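Local coordinates for protein phosphopantothenoylcysteine decarboxylase (PDB 6EOA) that binds flavin mononucleotide as a trimer of the flavin-containing cysteine decarboxylase family and may decarboxylate phosphopantothenoylcysteine in coenzyme A biosynthesis, at residues V45-A50 / I136-A141; S85-L90 / D94-E99; I122-L127 / A156-R161. One frame throughout, in Å; residues are numbered along the deposited sequence.

In the fold
Interactions 1 and 3 are buried and interaction 2 lies at the surface of one Rossmann-like domain, which is built on a parallel sheet. Interaction 1 sets the turn after strand 35-41 against the C-terminal end of strand 133-139 beside one flavin; interaction 3 packs helix 123-130 on helix 155-162 beside a different flavin, many of whose other partners come from the third subunit. The two touch through Ile136 and Leu160. Interaction 2, about 22 Å from interaction 1 between centres, lies away from both flavins and joins the end of helix 79-89 to the loop that follows. Apolar packing dominates 1 and 3, whereas 2 depends on one guanidinium against backbone and carboxylate.

Interaction 1: V45-A50 / I136-A141; sequences VASIKA and IAPCSA. With FMN (flavin mononucleotide), chain B.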
loop_
_atom_site.group_PDB
_atom_site.type_symbol
_atom_site.label_atom_id
_atom_site.label_comp_id
_atom_site.label_asym_id
_atom_site.label_seq_id
_atom_site.Cartn_x
_atom_site.Cartn_y
_atom_site.Cartn_z
ATOM N N VAL A 45 18.492 1.414 -5.854
ATOM C CA VAL A 45 19.779 2.103 -5.784
ATOM C C VAL A 45 20.151 2.676 -7.146
ATOM O O VAL A 45 20.911 3.642 -7.242
ATOM C CB VAL A 45 20.910 1.170 -5.292
ATOM C CG1 VAL A 45 20.625 0.694 -3.878
ATOM C CG2 VAL A 45 21.084 -0.011 -6.228
ATOM N N ALA A 46 19.586 2.093 -8.199
ATOM C CA ALA A 46 19.871 2.526 -9.560
ATOM C C ALA A 46 19.322 3.931 -9.835
ATOM O O ALA A 46 19.637 4.533 -10.863
ATOM C CB ALA A 46 19.310 1.520 -10.565
ATOM N N SER A 47 18.516 4.455 -8.911
ATOM C CA SER A 47 18.008 5.824 -9.018
ATOM C C SER A 47 19.139 6.852 -8.988
ATOM O O SER A 47 18.943 8.007 -9.361
ATOM C CB SER A 47 17.012 6.125 -7.893
ATOM O OG SER A 47 15.699 5.740 -8.250
ATOM N N ILE A 48 20.313 6.431 -8.527
ATOM C CA ILE A 48 21.498 7.283 -8.531
ATOM C C ILE A 48 21.859 7.698 -9.964
ATOM O O ILE A 48 22.406 8.779 -10.194
ATOM C CB ILE A 48 22.693 6.568 -7.859
ATOM C CG1 ILE A 48 22.421 6.384 -6.366
ATOM C CG2 ILE A 48 23.989 7.346 -8.049
ATOM C CD1 ILE A 48 23.626 5.899 -5.584
ATOM N N LYS A 49 21.521 6.846 -10.927
ATOM C CA LYS A 49 21.797 7.130 -12.333
ATOM C C LYS A 49 20.683 7.922 -13.023
ATOM O O LYS A 49 20.793 8.251 -14.205
ATOM C CB LYS A 49 22.048 5.826 -13.094
ATOM C CG LYS A 49 23.214 5.027 -12.545
ATOM C CD LYS A 49 24.491 5.851 -12.594
ATOM C CE LYS A 49 25.683 5.070 -12.075
ATOM N NZ LYS A 49 26.910 5.910 -12.064
ATOM N N ALA A 50 19.613 8.222 -12.292
ATOM C CA ALA A 50 18.517 9.022 -12.843
ATOM C C ALA A 50 18.975 10.412 -13.317
ATOM O O ALA A 50 18.551 10.861 -14.385
ATOM C CB ALA A 50 17.382 9.155 -11.823
ATOM N N ILE A 136 10.055 3.673 -16.836
ATOM C CA ILE A 136 10.242 3.405 -15.420
ATOM C C ILE A 136 11.648 2.870 -15.180
ATOM O O ILE A 136 11.915 1.686 -15.377
ATOM C CB ILE A 136 9.211 2.401 -14.896
ATOM C CG1 ILE A 136 7.811 2.772 -15.386
ATOM C CG2 ILE A 136 9.252 2.358 -13.383
ATOM C CD1 ILE A 136 6.753 1.764 -15.000
ATOM N N ALA A 137 12.545 3.755 -14.761
ATOM C CA ALA A 137 13.951 3.406 -14.597
ATOM C C ALA A 137 14.564 4.165 -13.425
ATOM O O ALA A 137 14.807 5.368 -13.519
ATOM C CB ALA A 137 14.721 3.692 -15.878
ATOM N N PRO A 138 14.830 3.462 -12.318
ATOM C CA PRO A 138 14.610 2.023 -12.160
ATOM C C PRO A 138 13.192 1.687 -11.705
ATOM O O PRO A 138 12.496 2.544 -11.161
ATOM C CB PRO A 138 15.617 1.649 -11.080
ATOM C CG PRO A 138 15.662 2.866 -10.212
ATOM C CD PRO A 138 15.466 4.051 -11.125
ATOM N N CYS A 139 12.774 0.445 -11.927
ATOM C CA CYS A 139 11.531 -0.051 -11.357
ATOM C C CYS A 139 11.836 -1.029 -10.234
ATOM O O CYS A 139 12.378 -2.108 -10.473
ATOM C CB CYS A 139 10.667 -0.731 -12.419
ATOM S SG CYS A 139 9.069 -1.315 -11.791
ATOM N N SER A 140 11.498 -0.649 -9.007
ATOM C CA SER A 140 11.717 -1.524 -7.861
ATOM C C SER A 140 10.749 -2.700 -7.898
ATOM O O SER A 140 9.826 -2.724 -8.709
ATOM C CB SER A 140 11.556 -0.750 -6.556
ATOM O OG SER A 140 10.238 -0.241 -6.433
ATOM N N ALA A 141 10.974 -3.679 -7.026
ATOM C CA ALA A 141 10.055 -4.805 -6.896
ATOM C C ALA A 141 8.704 -4.325 -6.378
ATOM O O ALA A 141 7.659 -4.821 -6.793
ATOM C CB ALA A 141 10.634 -5.864 -5.970
HETATM N N1 FMN B . 14.205 -2.310 -3.818
HETATM C C2 FMN B . 14.405 -2.765 -5.106
HETATM O O2 FMN B . 13.488 -3.334 -5.701
HETATM N N3 FMN B . 15.634 -2.586 -5.718
HETATM C C4 FMN B . 16.665 -1.953 -5.049
HETATM O O4 FMN B . 17.752 -1.797 -5.604
HETATM C C4A FMN B . 16.464 -1.491 -3.749
HETATM N N5 FMN B . 17.483 -0.855 -3.065
HETATM C C5A FMN B . 17.272 -0.396 -1.777
HETATM C C6 FMN B . 18.295 0.251 -1.087
HETATM C C7 FMN B . 18.085 0.714 0.208
HETATM C C7M FMN B . 19.191 1.406 0.951
HETATM C C8 FMN B . 16.844 0.529 0.813
HETATM C C8M FMN B . 16.593 1.016 2.210
HETATM C C9 FMN B . 15.824 -0.115 0.124
HETATM C C9A FMN B . 16.034 -0.578 -1.169
HETATM N N10 FMN B . 15.014 -1.215 -1.854
HETATM C C10 FMN B . 15.225 -1.674 -3.139
HETATM C "C1'" FMN B . 13.678 -1.417 -1.201
HETATM C "C2'" FMN B . 12.722 -0.305 -1.619
HETATM O "O2'" FMN B . 13.356 0.958 -1.553
HETATM C "C3'" FMN B . 11.488 -0.310 -0.730
HETATM O "O3'" FMN B . 10.758 -1.483 -1.007
HETATM C "C4'" FMN B . 10.629 0.921 -0.996
HETATM O "O4'" FMN B . 9.662 1.074 0.021
HETATM C "C5'" FMN B . 9.941 0.795 -2.348
HETATM O "O5'" FMN B . 9.349 2.027 -2.691
HETATM P P FMN B . 8.989 2.348 -4.232
HETATM O O1P FMN B . 7.759 1.557 -4.617
HETATM O O2P FMN B . 10.124 1.979 -5.161
HETATM O O3P FMN B . 8.715 3.824 -4.347
#
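Ala46 and Ser47 press side by side on the ring of Pro138, the centre of a contact whose two ends reach the flavin. Val45 opens the turn with its backbone N, which gives a weak hydrogen bond to O4 of FMN at 3.3 Å. Its CG1, set anti to the carbonyl carbon by chi1 of -63°, lies 3.6 Å from flavin N5 and also touches C6. Ala46 then directs its methyl at the proline, CB to Pro138 CB 3.7 Å. Ser47 comes in beside it, its OG standing 3.3 Å from Pro138 CD; that oxygen is hydrogen-bonded to the carbonyl of Ser42, and its contact with the proline is packing. Ile48 faces away and the Lys49 chain runs off from the contact, while their amides close the 3-10 turn on the carbonyls of Val45 and Ala46.

On the other segment the peptide bond before Pro138 is cis, and the chain turns a corner there, with the ring held against the 3-10 turn. Two residues on, Ser140 gives its hydroxyl to the phosphate, OG to FMN O2P 2.6 Å. Chi1 of 62° places OG between the backbone N and the carbonyl carbon, where it can also accept from Leu143 N as the N-cap of helix 141-149. Ala141 N holds the pyrimidine side of the flavin at O2, 2.9 Å away (166°). Flavin carbonyls O4 and O2 are thus each met by a backbone amide, one from each segment.

Ser42 OG bonds to Pro138 O and Ser140 N, linking the ends of the two strands further. Strand 133-139 runs between strands 35-41 and 169-173, with helix 50-59 leaving the 3-10 turn and helix 141-149 starting just after the second segment.

Interaction 2: S85-L90 / D94-E99; sequences SVRSAL and DGQTGE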
loop_
_atom_site.group_PDB
_atom_site.type_symbol
_atom_site.label_atom_id
_atom_site.label_comp_id
_atom_site.label_asym_id
_atom_site.label_seq_id
_atom_site.Cartn_x
_atom_site.Cartn_y
_atom_site.Cartn_z
ATOM N N SER A 85 23.760 17.643 -13.096
ATOM C CA SER A 85 23.922 16.692 -14.185
ATOM C C SER A 85 23.566 17.313 -15.536
ATOM O O SER A 85 24.163 16.976 -16.561
ATOM C CB SER A 85 23.070 15.451 -13.922
ATOM O OG SER A 85 23.360 14.421 -14.846
ATOM N N VAL A 86 22.598 18.226 -15.532
ATOM C CA VAL A 86 22.225 18.941 -16.748
ATOM C C VAL A 86 23.351 19.883 -17.179
ATOM O O VAL A 86 23.739 19.909 -18.351
ATOM C CB VAL A 86 20.916 19.738 -16.557
ATOM C CG1 VAL A 86 20.691 20.681 -17.723
ATOM C CG2 VAL A 86 19.735 18.786 -16.394
ATOM N N ARG A 87 23.882 20.647 -16.228
ATOM C CA ARG A 87 24.997 21.550 -16.510
ATOM C C ARG A 87 26.208 20.792 -17.029
ATOM O O ARG A 87 26.895 21.247 -17.943
ATOM C CB ARG A 87 25.389 22.339 -15.261
ATOM C CG ARG A 87 24.296 23.225 -14.707
ATOM C CD ARG A 87 24.812 24.013 -13.520
ATOM N NE ARG A 87 23.716 24.590 -12.755
ATOM C CZ ARG A 87 23.263 24.087 -11.614
ATOM N NH1 ARG A 87 23.818 22.997 -11.099
ATOM N NH2 ARG A 87 22.257 24.675 -10.986
ATOM N N SER A 88 26.465 19.636 -16.430
ATOM C CA SER A 88 27.582 18.793 -16.831
ATOM C C SER A 88 27.441 18.346 -18.283
ATOM O O SER A 88 28.404 18.372 -19.048
ATOM C CB SER A 88 27.682 17.577 -15.909
ATOM O OG SER A 88 28.728 16.717 -16.314
ATOM N N ALA A 89 26.230 17.946 -18.657
ATOM C CA ALA A 89 25.960 17.469 -20.008
ATOM C C ALA A 89 25.930 18.612 -21.021
ATOM O O ALA A 89 26.261 18.418 -22.190
ATOM C CB ALA A 89 24.648 16.702 -20.043
ATOM N N LEU A 90 25.540 19.801 -20.571
ATOM C CA LEU A 90 25.427 20.951 -21.467
ATOM C C LEU A 90 26.656 21.856 -21.419
ATOM O O LEU A 90 26.632 22.968 -21.951
ATOM C CB LEU A 90 24.177 21.767 -21.132
ATOM C CG LEU A 90 22.833 21.068 -21.345
ATOM C CD1 LEU A 90 21.688 22.011 -21.013
ATOM C CD2 LEU A 90 22.719 20.555 -22.770
ATOM N N ASP A 94 29.176 25.844 -13.164
ATOM C CA ASP A 94 28.304 25.669 -12.013
ATOM C C ASP A 94 27.670 26.999 -11.619
ATOM O O ASP A 94 28.161 28.076 -11.967
ATOM C CB ASP A 94 29.061 25.057 -10.827
ATOM C CG ASP A 94 28.151 24.251 -9.908
ATOM O OD1 ASP A 94 27.759 23.122 -10.283
ATOM O OD2 ASP A 94 27.819 24.751 -8.813
ATOM N N GLY A 95 26.570 26.897 -10.887
ATOM C CA GLY A 95 25.752 28.028 -10.502
ATOM C C GLY A 95 24.465 27.412 -10.004
ATOM O O GLY A 95 24.421 26.206 -9.772
ATOM N N GLN A 96 23.413 28.201 -9.837
ATOM C CA GLN A 96 22.175 27.609 -9.360
ATOM C C GLN A 96 20.910 28.178 -9.976
ATOM O O GLN A 96 20.815 29.359 -10.314
ATOM C CB GLN A 96 22.108 27.707 -7.832
ATOM C CG GLN A 96 22.320 26.355 -7.155
ATOM C CD GLN A 96 23.319 26.400 -6.016
ATOM O OE1 GLN A 96 23.578 27.458 -5.438
ATOM N NE2 GLN A 96 23.899 25.246 -5.697
ATOM N N THR A 97 19.945 27.276 -10.108
ATOM C CA THR A 97 18.611 27.542 -10.618
ATOM C C THR A 97 17.731 26.493 -9.918
ATOM O O THR A 97 18.205 25.394 -9.630
ATOM C CB THR A 97 18.564 27.443 -12.172
ATOM O OG1 THR A 97 17.335 27.983 -12.674
ATOM C CG2 THR A 97 18.734 26.004 -12.646
ATOM N N GLY A 98 16.476 26.804 -9.604
ATOM C CA GLY A 98 15.798 28.008 -10.031
ATOM C C GLY A 98 14.704 27.329 -10.830
ATOM O O GLY A 98 13.786 26.730 -10.264
ATOM N N GLU A 99 14.826 27.390 -12.152
ATOM C CA GLU A 99 13.795 26.865 -13.038
ATOM C C GLU A 99 14.155 25.455 -13.501
ATOM O O GLU A 99 13.334 24.769 -14.107
ATOM C CB GLU A 99 13.586 27.790 -14.239
ATOM C CG GLU A 99 13.229 29.220 -13.851
ATOM C CD GLU A 99 12.107 29.293 -12.824
ATOM O OE1 GLU A 99 12.236 30.074 -11.858
ATOM O OE2 GLU A 99 11.094 28.579 -12.983
#
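Arg87, near the C-terminal end of helix 79-89, and Asp94, in the irregular loop that follows, mark the closest backbone approach, their CA atoms 6.9 Å apart. Nearly all of the contact is made by the arginine. Its chain leaves the helix with CG anti to the carbonyl carbon (chi1 -61°) and stays extended from CG to NE, which carries the guanidinium out alongside the loop. Gly95 O sits over one face of that group, 3.0 Å from Arg87 CZ. The same oxygen is 2.9 Å from Arg87 NH2, but the angle is poor for a hydrogen bond, so the carbonyl rests on the flat cation without taking one of its N-H groups. Thr97 N lies at the guanidinium edge in its plane, 3.6 Å from Arg87 NH2.

The loop turns next to this edge. Thr97 OG1 accepts from the backbone N of Glu99 at 2.6 Å, an ST turn that spans the cis peptide bond between Thr97 and Gly98. On the same side of the guanidinium plane as Gly95 O, Asp94 OD1 stands 4.0 Å from Arg87 NH1, the carboxylate turned 60° from that plane; any attraction is probably of charge alone, since no N-H aims at the oxygen. Arg87 NH2 also has a long, weak ion pair with Glu80, earlier in the same helix, and the arginine side chain touches Leu92 and Phe101.

Interaction 3: I122-L127 / A156-R161; sequences ILHIEL and ATSLLR. With FMN (flavin mononucleotide), chain C.
Ser158, whose CB lies against the His124 ring, has its OG hydrogen-bonded to the carbonyl of Cys152 and, weakly, to that of Ser154, while O3' of FMN stands 3.3 Å from the same OG. The serine's first torsion puts this hydroxyl anti to the carbonyl carbon, toward the flavin's ribityl chain, and leaves the CB hydrogens to face the histidine. Ser158 CB sits over one face of the imidazole, 3.8 Å from its centroid and 17° off the normal, a CH-pi contact. At its edge the ring meets the flavin: His124 CE1 lies 3.7 Å from FMN C9, which is near the imidazole plane. For the histidine, chi1 of 69° sets CG between its own N and carbonyl carbon and turns one face of the ring to the serine and its CE1 edge to the flavin.

These side chains lie where helix 123-130 crosses helix 155-162 at -50°, the short segments' axes 8.7 Å apart at their closest. His124 and Leu159 come nearest, their CA atoms 4.8 Å apart. This helix pair of the Rossmann-like domain forms one wall of a flavin site at the subunit interface, as in other members of the family, and the third subunit supplies much of the rest, including Ser140 and Ala141. Ile122, just before the first helix, adds CD1 to the benzenoid end of the flavin at 3.5 Å from C6.

Away from the flavin the packing is apolar. Leu159 reaches between the helices with CD1 against His124 O, at 3.5 Å, and against Leu127 CB. Met179 of the third subunit packs on both His124 and Ser158, and Arg161 NH1 is hydrogen-bonded to Thr185 of that subunit.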
loop_
_atom_site.group_PDB
_atom_site.type_symbol
_atom_site.label_atom_id
_atom_site.label_comp_id
_atom_site.label_asym_id
_atom_site.label_seq_id
_atom_site.Cartn_x
_atom_site.Cartn_y
_atom_site.Cartn_z
ATOM N N ILE A 122 -5.397 18.299 -12.789
ATOM C CA ILE A 122 -4.831 17.235 -11.969
ATOM C C ILE A 122 -3.495 16.817 -12.562
ATOM O O ILE A 122 -3.411 16.535 -13.755
ATOM C CB ILE A 122 -5.770 16.022 -11.892
ATOM C CG1 ILE A 122 -7.166 16.462 -11.443
ATOM C CG2 ILE A 122 -5.198 14.966 -10.960
ATOM C CD1 ILE A 122 -8.229 15.400 -11.613
ATOM N N LEU A 123 -2.456 16.773 -11.733
ATOM C CA LEU A 123 -1.091 16.604 -12.229
ATOM C C LEU A 123 -0.882 15.326 -13.046
ATOM O O LEU A 123 -0.322 15.383 -14.142
ATOM C CB LEU A 123 -0.096 16.633 -11.068
ATOM C CG LEU A 123 1.375 16.499 -11.470
ATOM C CD1 LEU A 123 1.762 17.571 -12.490
ATOM C CD2 LEU A 123 2.284 16.562 -10.251
ATOM N N HIS A 124 -1.332 14.181 -12.533
ATOM C CA HIS A 124 -1.074 12.920 -13.229
ATOM C C HIS A 124 -1.869 12.837 -14.533
ATOM O O HIS A 124 -1.523 12.065 -15.429
ATOM C CB HIS A 124 -1.374 11.712 -12.323
ATOM C CG HIS A 124 -2.825 11.518 -12.008
ATOM N ND1 HIS A 124 -3.380 11.882 -10.800
ATOM C CD2 HIS A 124 -3.831 10.967 -12.730
ATOM C CE1 HIS A 124 -4.665 11.579 -10.796
ATOM N NE2 HIS A 124 -4.965 11.025 -11.957
ATOM N N ILE A 125 -2.924 13.640 -14.640
ATOM C CA ILE A 125 -3.669 13.749 -15.892
ATOM C C ILE A 125 -2.881 14.598 -16.886
ATOM O O ILE A 125 -2.742 14.234 -18.052
ATOM C CB ILE A 125 -5.070 14.364 -15.679
ATOM C CG1 ILE A 125 -5.930 13.449 -14.803
ATOM C CG2 ILE A 125 -5.759 14.615 -17.014
ATOM C CD1 ILE A 125 -6.065 12.035 -15.334
ATOM N N GLU A 126 -2.355 15.724 -16.412
ATOM C CA GLU A 126 -1.539 16.600 -17.248
ATOM C C GLU A 126 -0.306 15.875 -17.787
ATOM O O GLU A 126 0.085 16.067 -18.939
ATOM C CB GLU A 126 -1.106 17.841 -16.466
ATOM C CG GLU A 126 -2.252 18.653 -15.883
ATOM C CD GLU A 126 -3.160 19.245 -16.947
ATOM O OE1 GLU A 126 -2.988 20.439 -17.277
ATOM O OE2 GLU A 126 -4.052 18.522 -17.445
ATOM N N LEU A 127 0.299 15.041 -16.946
ATOM C CA LEU A 127 1.495 14.301 -17.330
ATOM C C LEU A 127 1.175 13.210 -18.350
ATOM O O LEU A 127 1.973 12.939 -19.249
ATOM C CB LEU A 127 2.164 13.693 -16.094
ATOM C CG LEU A 127 3.001 14.657 -15.251
ATOM C CD1 LEU A 127 3.333 14.049 -13.903
ATOM C CD2 LEU A 127 4.281 15.036 -15.993
ATOM N N ALA A 156 3.197 8.489 -9.272
ATOM C CA ALA A 156 3.751 7.580 -10.269
ATOM C C ALA A 156 2.734 6.541 -10.732
ATOM O O ALA A 156 2.592 6.282 -11.928
ATOM C CB ALA A 156 4.987 6.892 -9.714
ATOM N N THR A 157 2.024 5.946 -9.781
ATOM C CA THR A 157 1.105 4.861 -10.097
ATOM C C THR A 157 -0.239 5.376 -10.610
ATOM O O THR A 157 -0.913 4.694 -11.383
ATOM C CB THR A 157 0.875 3.967 -8.876
ATOM O OG1 THR A 157 0.531 4.784 -7.755
ATOM C CG2 THR A 157 2.144 3.184 -8.542
ATOM N N SER A 158 -0.633 6.572 -10.176
ATOM C CA SER A 158 -1.822 7.213 -10.727
ATOM C C SER A 158 -1.600 7.555 -12.198
ATOM O O SER A 158 -2.502 7.404 -13.025
ATOM C CB SER A 158 -2.186 8.473 -9.937
ATOM O OG SER A 158 -2.833 8.141 -8.722
ATOM N N LEU A 159 -0.392 8.011 -12.517
ATOM C CA LEU A 159 -0.031 8.331 -13.895
ATOM C C LEU A 159 -0.107 7.098 -14.790
ATOM O O LEU A 159 -0.725 7.132 -15.856
ATOM C CB LEU A 159 1.373 8.937 -13.958
ATOM C CG LEU A 159 1.982 9.071 -15.357
ATOM C CD1 LEU A 159 1.072 9.879 -16.276
ATOM C CD2 LEU A 159 3.369 9.695 -15.288
ATOM N N LEU A 160 0.522 6.012 -14.352
ATOM C CA LEU A 160 0.521 4.766 -15.116
ATOM C C LEU A 160 -0.889 4.208 -15.288
ATOM O O LEU A 160 -1.248 3.736 -16.365
ATOM C CB LEU A 160 1.420 3.730 -14.439
ATOM C CG LEU A 160 2.924 3.967 -14.602
ATOM C CD1 LEU A 160 3.711 3.234 -13.531
ATOM C CD2 LEU A 160 3.378 3.540 -15.986
ATOM N N ARG A 161 -1.686 4.278 -14.225
ATOM C CA ARG A 161 -3.054 3.769 -14.252
ATOM C C ARG A 161 -3.936 4.588 -15.189
ATOM O O ARG A 161 -4.882 4.066 -15.772
ATOM C CB ARG A 161 -3.650 3.769 -12.843
ATOM C CG ARG A 161 -4.971 3.021 -12.712
ATOM C CD ARG A 161 -4.774 1.512 -12.840
ATOM N NE ARG A 161 -5.550 0.773 -11.843
ATOM C CZ ARG A 161 -6.853 0.537 -11.940
ATOM N NH1 ARG A 161 -7.529 0.985 -12.988
ATOM N NH2 ARG A 161 -7.481 -0.142 -10.989
HETATM N N1 FMN C . -8.701 8.556 -8.531
HETATM C C2 FMN C . -9.872 7.965 -8.962
HETATM O O2 FMN C . -9.956 6.736 -9.004
HETATM N N3 FMN C . -10.941 8.754 -9.354
HETATM C C4 FMN C . -10.846 10.132 -9.313
HETATM O O4 FMN C . -11.803 10.824 -9.660
HETATM C C4A FMN C . -9.665 10.732 -8.875
HETATM N N5 FMN C . -9.553 12.109 -8.827
HETATM C C5A FMN C . -8.380 12.694 -8.386
HETATM C C6 FMN C . -8.265 14.080 -8.331
HETATM C C7 FMN C . -7.085 14.670 -7.887
HETATM C C7M FMN C . -6.963 16.167 -7.834
HETATM C C8 FMN C . -6.018 13.866 -7.496
HETATM C C8M FMN C . -4.733 14.478 -7.017
HETATM C C9 FMN C . -6.132 12.483 -7.550
HETATM C C9A FMN C . -7.310 11.894 -7.994
HETATM N N10 FMN C . -7.423 10.515 -8.043
HETATM C C10 FMN C . -8.593 9.932 -8.483
HETATM C "C1'" FMN C . -6.272 9.649 -7.623
HETATM C "C2'" FMN C . -6.451 9.212 -6.173
HETATM O "O2'" FMN C . -6.844 10.301 -5.361
HETATM C "C3'" FMN C . -5.157 8.614 -5.640
HETATM O "O3'" FMN C . -4.929 7.399 -6.318
HETATM C "C4'" FMN C . -5.256 8.370 -4.138
HETATM O "O4'" FMN C . -3.979 8.108 -3.599
HETATM C "C5'" FMN C . -6.186 7.197 -3.860
HETATM O "O5'" FMN C . -6.460 7.132 -2.480
HETATM P P FMN C . -7.763 6.336 -1.952
HETATM O O1P FMN C . -7.497 4.852 -2.052
HETATM O O2P FMN C . -8.993 6.674 -2.767
HETATM O O3P FMN C . -7.997 6.728 -0.518
#